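Local coordinates for nitronate monooxygenase family protein (PDB 4QIT), which oxidises alkyl nitronates with molecular oxygen, using flavin mononucleotide as cofactor, with propionate 3-nitronate as the presumed physiological substrate, at residues N75-R80 with F138-P143; C161-E166 with R190-P195. The protein carries 1 engineered substitution. One frame throughout, in Å; residues are numbered along the deposited sequence.

Contact 1 of 2, residues N75-R80 with F138-P143; sequences NLFCHR and FHFGAP. With FMN (flavin mononucleotide), chain C; NIE (nitroethane), chain D.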
loop_
_atom_site.group_PDB
_atom_site.type_symbol
_atom_site.label_atom_id
_atom_site.label_comp_id
_atom_site.label_asym_id
_atom_site.label_seq_id
_atom_site.Cartn_x
_atom_site.Cartn_y
_atom_site.Cartn_z
ATOM N N ASN A 75 -16.189 2.799 19.289
ATOM C CA ASN A 75 -15.106 3.575 18.686
ATOM C C ASN A 75 -15.356 5.081 18.733
ATOM O O ASN A 75 -16.471 5.553 18.457
ATOM C CB ASN A 75 -14.910 3.103 17.246
ATOM C CG ASN A 75 -13.821 3.853 16.510
ATOM O OD1 ASN A 75 -14.096 4.822 15.802
ATOM N ND2 ASN A 75 -12.580 3.400 16.658
ATOM N N LEU A 76 -14.302 5.825 19.070
ATOM C CA LEU A 76 -14.357 7.286 19.094
ATOM C C LEU A 76 -13.187 7.894 18.330
ATOM O O LEU A 76 -12.046 7.429 18.436
ATOM C CB LEU A 76 -14.358 7.807 20.540
ATOM C CG LEU A 76 -15.580 7.382 21.372
ATOM C CD1 LEU A 76 -15.307 6.089 22.131
ATOM C CD2 LEU A 76 -16.041 8.487 22.317
ATOM N N PHE A 77 -13.470 8.947 17.574
ATOM C CA PHE A 77 -12.407 9.697 16.919
ATOM C C PHE A 77 -11.649 10.518 17.954
ATOM O O PHE A 77 -12.250 11.083 18.873
ATOM C CB PHE A 77 -12.972 10.638 15.860
ATOM C CG PHE A 77 -13.661 9.939 14.712
ATOM C CD1 PHE A 77 -13.641 8.556 14.595
ATOM C CD2 PHE A 77 -14.310 10.684 13.746
ATOM C CE1 PHE A 77 -14.284 7.931 13.537
ATOM C CE2 PHE A 77 -14.945 10.074 12.681
ATOM C CZ PHE A 77 -14.936 8.690 12.579
ATOM N N CYS A 78 -10.333 10.585 17.794
ATOM C CA CYS A 78 -9.461 11.264 18.743
ATOM C C CYS A 78 -8.502 12.163 17.968
ATOM O O CYS A 78 -7.300 12.233 18.253
ATOM C CB CYS A 78 -8.682 10.220 19.549
ATOM S SG CYS A 78 -7.975 10.830 21.100
ATOM N N HIS A 79 -9.046 12.832 16.961
ATOM C CA HIS A 79 -8.287 13.788 16.162
ATOM C C HIS A 79 -7.948 15.049 16.969
ATOM O O HIS A 79 -8.539 15.302 18.027
ATOM C CB HIS A 79 -9.091 14.171 14.914
ATOM C CG HIS A 79 -10.504 14.585 15.210
ATOM N ND1 HIS A 79 -11.478 13.690 15.596
ATOM C CD2 HIS A 79 -11.099 15.800 15.157
ATOM C CE1 HIS A 79 -12.618 14.339 15.772
ATOM N NE2 HIS A 79 -12.418 15.616 15.515
ATOM N N ARG A 80 -6.992 15.828 16.468
ATOM C CA ARG A 80 -6.789 17.186 16.968
ATOM C C ARG A 80 -8.088 17.940 16.751
ATOM O O ARG A 80 -8.635 17.907 15.643
ATOM C CB ARG A 80 -5.666 17.871 16.195
ATOM C CG ARG A 80 -5.557 19.369 16.489
ATOM C CD ARG A 80 -4.514 20.050 15.610
ATOM N NE ARG A 80 -4.682 19.753 14.184
ATOM C CZ ARG A 80 -5.648 20.260 13.420
ATOM N NH1 ARG A 80 -6.555 21.082 13.942
ATOM N NH2 ARG A 80 -5.716 19.937 12.132
ATOM N N PHE A 138 -9.881 3.945 19.517
ATOM C CA PHE A 138 -9.655 5.328 19.127
ATOM C C PHE A 138 -8.999 5.417 17.763
ATOM O O PHE A 138 -8.126 4.602 17.427
ATOM C CB PHE A 138 -8.791 6.048 20.173
ATOM C CG PHE A 138 -9.447 6.130 21.516
ATOM C CD1 PHE A 138 -10.422 7.077 21.756
ATOM C CD2 PHE A 138 -9.106 5.243 22.529
ATOM C CE1 PHE A 138 -11.057 7.165 22.997
ATOM C CE2 PHE A 138 -9.730 5.320 23.782
ATOM C CZ PHE A 138 -10.709 6.277 24.012
ATOM N N HIS A 139 -9.422 6.414 16.990
ATOM C CA HIS A 139 -8.936 6.649 15.632
ATOM C C HIS A 139 -8.388 8.066 15.558
ATOM O O HIS A 139 -8.969 8.978 16.149
ATOM C CB HIS A 139 -10.088 6.514 14.633
ATOM C CG HIS A 139 -9.653 6.153 13.248
ATOM N ND1 HIS A 139 -8.966 4.988 12.967
ATOM C CD2 HIS A 139 -9.814 6.787 12.063
ATOM C CE1 HIS A 139 -8.720 4.925 11.676
ATOM N NE2 HIS A 139 -9.221 6.009 11.099
ATOM N N PHE A 140 -7.285 8.227 14.824
ATOM C CA PHE A 140 -6.613 9.512 14.558
ATOM C C PHE A 140 -5.615 9.930 15.628
ATOM O O PHE A 140 -4.864 10.886 15.420
ATOM C CB PHE A 140 -7.586 10.680 14.324
ATOM C CG PHE A 140 -8.552 10.485 13.187
ATOM C CD1 PHE A 140 -8.138 10.010 11.945
ATOM C CD2 PHE A 140 -9.883 10.833 13.357
ATOM C CE1 PHE A 140 -9.052 9.881 10.908
ATOM C CE2 PHE A 140 -10.797 10.700 12.333
ATOM C CZ PHE A 140 -10.385 10.221 11.104
ATOM N N GLY A 141 -5.616 9.241 16.764
ATOM C CA GLY A 141 -4.700 9.565 17.850
ATOM C C GLY A 141 -4.984 8.727 19.083
ATOM O O GLY A 141 -5.983 7.999 19.145
ATOM N N ALA A 142 -4.102 8.830 20.073
ATOM C CA ALA A 142 -4.321 8.150 21.341
ATOM C C ALA A 142 -4.670 9.197 22.387
ATOM O O ALA A 142 -4.103 10.296 22.384
ATOM C CB ALA A 142 -3.086 7.385 21.756
ATOM N N PRO A 143 -5.609 8.872 23.282
ATOM C CA PRO A 143 -5.901 9.789 24.384
ATOM C C PRO A 143 -4.717 9.844 25.343
ATOM O O PRO A 143 -3.835 8.984 25.271
ATOM C CB PRO A 143 -7.086 9.119 25.092
ATOM C CG PRO A 143 -7.675 8.179 24.074
ATOM C CD PRO A 143 -6.505 7.703 23.280
HETATM N N1 FMN C . -12.366 3.477 11.429
HETATM C C2 FMN C . -12.648 4.198 12.582
HETATM O O2 FMN C . -11.807 4.252 13.470
HETATM N N3 FMN C . -13.860 4.827 12.760
HETATM C C4 FMN C . -14.796 4.759 11.750
HETATM O O4 FMN C . -15.886 5.315 11.856
HETATM C C4A FMN C . -14.515 4.051 10.595
HETATM N N5 FMN C . -15.467 4.008 9.611
HETATM C C5A FMN C . -15.242 3.300 8.455
HETATM C C6 FMN C . -16.243 3.274 7.494
HETATM C C7 FMN C . -16.071 2.567 6.322
HETATM C C7M FMN C . -17.209 2.567 5.341
HETATM C C8 FMN C . -14.871 1.895 6.091
HETATM C C8M FMN C . -14.663 1.138 4.810
HETATM C C9 FMN C . -13.862 1.930 7.061
HETATM C C9A FMN C . -14.042 2.632 8.258
HETATM N N10 FMN C . -13.060 2.680 9.249
HETATM C C10 FMN C . -13.300 3.400 10.417
HETATM C "C1'" FMN C . -11.736 1.989 9.043
HETATM C "C2'" FMN C . -11.695 0.586 9.623
HETATM O "O2'" FMN C . -11.573 0.662 11.020
HETATM C "C3'" FMN C . -10.497 -0.190 9.094
HETATM O "O3'" FMN C . -9.308 0.569 9.144
HETATM C "C4'" FMN C . -10.770 -0.525 7.644
HETATM O "O4'" FMN C . -12.148 -0.800 7.474
HETATM C "C5'" FMN C . -9.976 -1.766 7.275
HETATM O "O5'" FMN C . -9.960 -1.772 5.880
HETATM P P FMN C . -10.878 -2.763 5.040
HETATM O O1P FMN C . -11.256 -3.944 5.894
HETATM O O2P FMN C . -10.098 -3.133 3.816
HETATM O O3P FMN C . -12.098 -1.969 4.706
HETATM N N3 NIE D . -14.664 6.793 7.723
HETATM C C1 NIE D . -13.965 8.136 9.550
HETATM C C2 NIE D . -15.153 7.578 8.800
HETATM O O4 NIE D . -13.753 5.996 7.934
HETATM O O5 NIE D . -14.911 7.206 6.446
HETATM O O HOH W 1 -9.736 3.375 15.333
#

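Contact 2 of 2, residues C161-E166 with R190-P195; sequences CATTPE and RGVFEP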
loop_
_atom_site.group_PDB
_atom_site.type_symbol
_atom_site.label_atom_id
_atom_site.label_comp_id
_atom_site.label_asym_id
_atom_site.label_seq_id
_atom_site.Cartn_x
_atom_site.Cartn_y
_atom_site.Cartn_z
ATOM N N CYS A 161 -5.726 2.824 16.713
ATOM C CA CYS A 161 -5.217 2.622 15.367
ATOM C C CYS A 161 -3.902 3.372 15.135
ATOM O O CYS A 161 -3.733 4.518 15.591
ATOM C CB CYS A 161 -6.263 3.111 14.372
ATOM S SG CYS A 161 -5.776 2.958 12.664
ATOM N N ALA A 162 -2.968 2.728 14.443
ATOM C CA ALA A 162 -1.724 3.383 14.028
ATOM C C ALA A 162 -1.404 2.998 12.593
ATOM O O ALA A 162 -1.739 1.884 12.164
ATOM C CB ALA A 162 -0.581 2.989 14.942
ATOM N N THR A 163 -0.750 3.899 11.858
ATOM C CA THR A 163 -0.386 3.632 10.462
ATOM C C THR A 163 1.113 3.466 10.245
ATOM O O THR A 163 1.542 3.132 9.147
ATOM C CB THR A 163 -0.912 4.713 9.480
ATOM O OG1 THR A 163 -0.211 5.948 9.697
ATOM C CG2 THR A 163 -2.415 4.904 9.626
ATOM N N THR A 164 1.905 3.718 11.288
ATOM C CA THR A 164 3.364 3.645 11.181
ATOM C C THR A 164 3.934 3.144 12.493
ATOM O O THR A 164 3.272 3.232 13.527
ATOM C CB THR A 164 4.009 5.034 10.941
ATOM O OG1 THR A 164 3.813 5.849 12.108
ATOM C CG2 THR A 164 3.428 5.722 9.709
ATOM N N PRO A 165 5.174 2.646 12.463
ATOM C CA PRO A 165 5.862 2.284 13.711
ATOM C C PRO A 165 5.963 3.455 14.692
ATOM O O PRO A 165 5.874 3.239 15.909
ATOM C CB PRO A 165 7.250 1.886 13.218
ATOM C CG PRO A 165 6.990 1.301 11.857
ATOM C CD PRO A 165 5.928 2.200 11.275
ATOM N N GLU A 166 6.131 4.673 14.184
ATOM C CA GLU A 166 6.198 5.844 15.059
ATOM C C GLU A 166 4.860 6.070 15.773
ATOM O O GLU A 166 4.818 6.361 16.969
ATOM C CB GLU A 166 6.633 7.094 14.280
ATOM C CG GLU A 166 8.067 7.046 13.712
ATOM C CD GLU A 166 8.266 6.027 12.594
ATOM O OE1 GLU A 166 7.287 5.685 11.888
ATOM O OE2 GLU A 166 9.410 5.558 12.414
ATOM N N ARG A 190 -7.977 7.456 6.769
ATOM C CA ARG A 190 -6.659 7.010 7.208
ATOM C C ARG A 190 -6.388 7.438 8.650
ATOM O O ARG A 190 -6.683 8.562 9.042
ATOM C CB ARG A 190 -5.567 7.507 6.266
ATOM C CG ARG A 190 -5.634 6.762 4.939
ATOM C CD ARG A 190 -4.394 6.830 4.090
ATOM N NE ARG A 190 -3.126 6.575 4.786
ATOM C CZ ARG A 190 -2.709 5.412 5.284
ATOM N NH1 ARG A 190 -3.462 4.322 5.243
ATOM N NH2 ARG A 190 -1.506 5.348 5.837
ATOM N N GLY A 191 -5.812 6.534 9.436
ATOM C CA GLY A 191 -5.589 6.795 10.850
ATOM C C GLY A 191 -4.370 7.643 11.160
ATOM O O GLY A 191 -3.926 7.670 12.307
ATOM N N VAL A 192 -3.823 8.326 10.153
ATOM C CA VAL A 192 -2.628 9.157 10.319
ATOM C C VAL A 192 -2.824 10.209 11.412
ATOM O O VAL A 192 -3.825 10.934 11.408
ATOM C CB VAL A 192 -2.268 9.868 9.003
ATOM C CG1 VAL A 192 -1.028 10.756 9.206
ATOM C CG2 VAL A 192 -2.029 8.864 7.893
ATOM N N PHE A 193 -1.883 10.283 12.355
ATOM C CA PHE A 193 -2.033 11.189 13.501
ATOM C C PHE A 193 -1.917 12.656 13.088
ATOM O O PHE A 193 -2.740 13.486 13.490
ATOM C CB PHE A 193 -0.975 10.903 14.582
ATOM C CG PHE A 193 -1.249 9.683 15.433
ATOM C CD1 PHE A 193 -2.087 8.661 15.003
ATOM C CD2 PHE A 193 -0.630 9.555 16.674
ATOM C CE1 PHE A 193 -2.316 7.542 15.804
ATOM C CE2 PHE A 193 -0.855 8.444 17.478
ATOM C CZ PHE A 193 -1.702 7.431 17.037
ATOM N N GLU A 194 -0.882 12.956 12.308
ATOM C CA GLU A 194 -0.554 14.326 11.929
ATOM C C GLU A 194 -0.328 14.387 10.432
ATOM O O GLU A 194 0.809 14.328 9.967
ATOM C CB GLU A 194 0.713 14.787 12.666
ATOM C CG GLU A 194 0.566 14.818 14.183
ATOM C CD GLU A 194 1.826 15.265 14.894
ATOM O OE1 GLU A 194 2.847 14.549 14.818
ATOM O OE2 GLU A 194 1.793 16.337 15.529
ATOM N N PRO A 195 -1.418 14.470 9.662
ATOM C CA PRO A 195 -1.270 14.380 8.206
ATOM C C PRO A 195 -0.483 15.543 7.603
ATOM O O PRO A 195 0.013 15.412 6.492
ATOM C CB PRO A 195 -2.716 14.340 7.686
ATOM C CG PRO A 195 -3.595 14.704 8.849
ATOM C CD PRO A 195 -2.822 14.466 10.111
HETATM O O HOH W 2 -5.373 6.299 14.134
#

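Contact 1 of 2, residues N75-R80 with F138-P143
A single water is gripped by Asn75 ND2, His139 ND1 and FMN O2, and more weakly by Phe138 O, tying both segments to the flavin. It accepts from Asn75 ND2 at 3.1 Å and donates to FMN O2. His139 ND1 lies 3.0 Å from the same water. With CG anti to the backbone N (chi1 179°) the Asn75 amide is carried to the flavin, where OD1 accepts a hydrogen bond from FMN N3. FMN C2 lies over one face of the His139 imidazole, toward its rim, and NE2 of that ring is tied to Ser189 O.

The segments are paired in parallel by His139 N to Leu76 O and, just past the end of strand 72-77, by a shorter bond, Cys78 N to His139 O, of 2.7 Å. Phe77 points to the same face of the sheet as His139. The edge of Phe140 meets the face of Phe77, centroids 5.2 Å apart and planes at 68°, with CE2 above the Phe77 rim. Phe77 turns its own edge to the flavin, CE1 3.2 Å from FMN N3, and its CZ lies equally close to NIE C1. His79 CB packs against Phe140 CD2, extending the aromatic cluster.

On the other face, Leu76 CB rests near Phe138 CE1. Cys78 SG sits obliquely to the Phe138 ring and 4.0 Å from Pro143 CG, while the buried Gly141 O has no hydrogen-bond partner. Neighbouring parallel strands whose C-terminal ends hold a flavin in this way are characteristic of an FMN-binding TIM barrel.

Contact 2 of 2, residues C161-E166 with R190-P195
Leaving strand 157-162, the backbone around Thr163 passes the loop that follows strand 188-189, with Thr163 CA 6.0 Å from Val192 CA and no direct hydrogen bond between the two segments. This is loop packing at the C-terminal rim of the TIM barrel, where a strand turns into its following helix, 165-173.

Thr163 carries much of the contact. Its CG2, anti to the carbonyl carbon, presses on the backbone of the facing loop, 3.7 Å from Gly191 C. OG1 lies 3.9 Å from Val192 CG2, the two side chains crossing at about a right angle, and hydrogen-bonds to Glu167 OE1. The other oxygen of that carboxylate takes Phe193 N, so Glu167 fastens both segments from the first turn of the helix. Arg190 NH2 lies 3.7 Å from Thr163 CB, while NE of the same guanidinium forms a salt bridge with Asp199.

Phe193 turns the edge of its ring to the strand, with Cys161 O close to the ring plane and 3.3 Å from CE1. The same oxygen accepts a hydrogen bond from a water, at 2.8 Å, that also donates to Gly191 O at 2.7 Å.

Overall arrangement
Both contacts are buried and sit at the C-terminal ends of barrel strands, their centres about 11 Å apart. Strands 135-139 and 157-162 are neighbours in the parallel sheet, and a probable hydrogen bond from Cys161 N to Phe138 O joins the two sites. Contact 1 pairs two strands directly and lines the flavin and nitroethane pocket, combining strand hydrogen bonds, an aromatic cluster and a water shared with the flavin. Contact 2 instead sets a strand end against a loop, held by van der Waals packing, a bridging water and the carboxylate of Glu167. Its outer end reaches the surface, where Glu166 forms a salt bridge with Arg271 of the second subunit. Phe140 reaches contact 2 twice, its ring (CE1) against Arg190 O and its carbonyl O against the Phe193 ring.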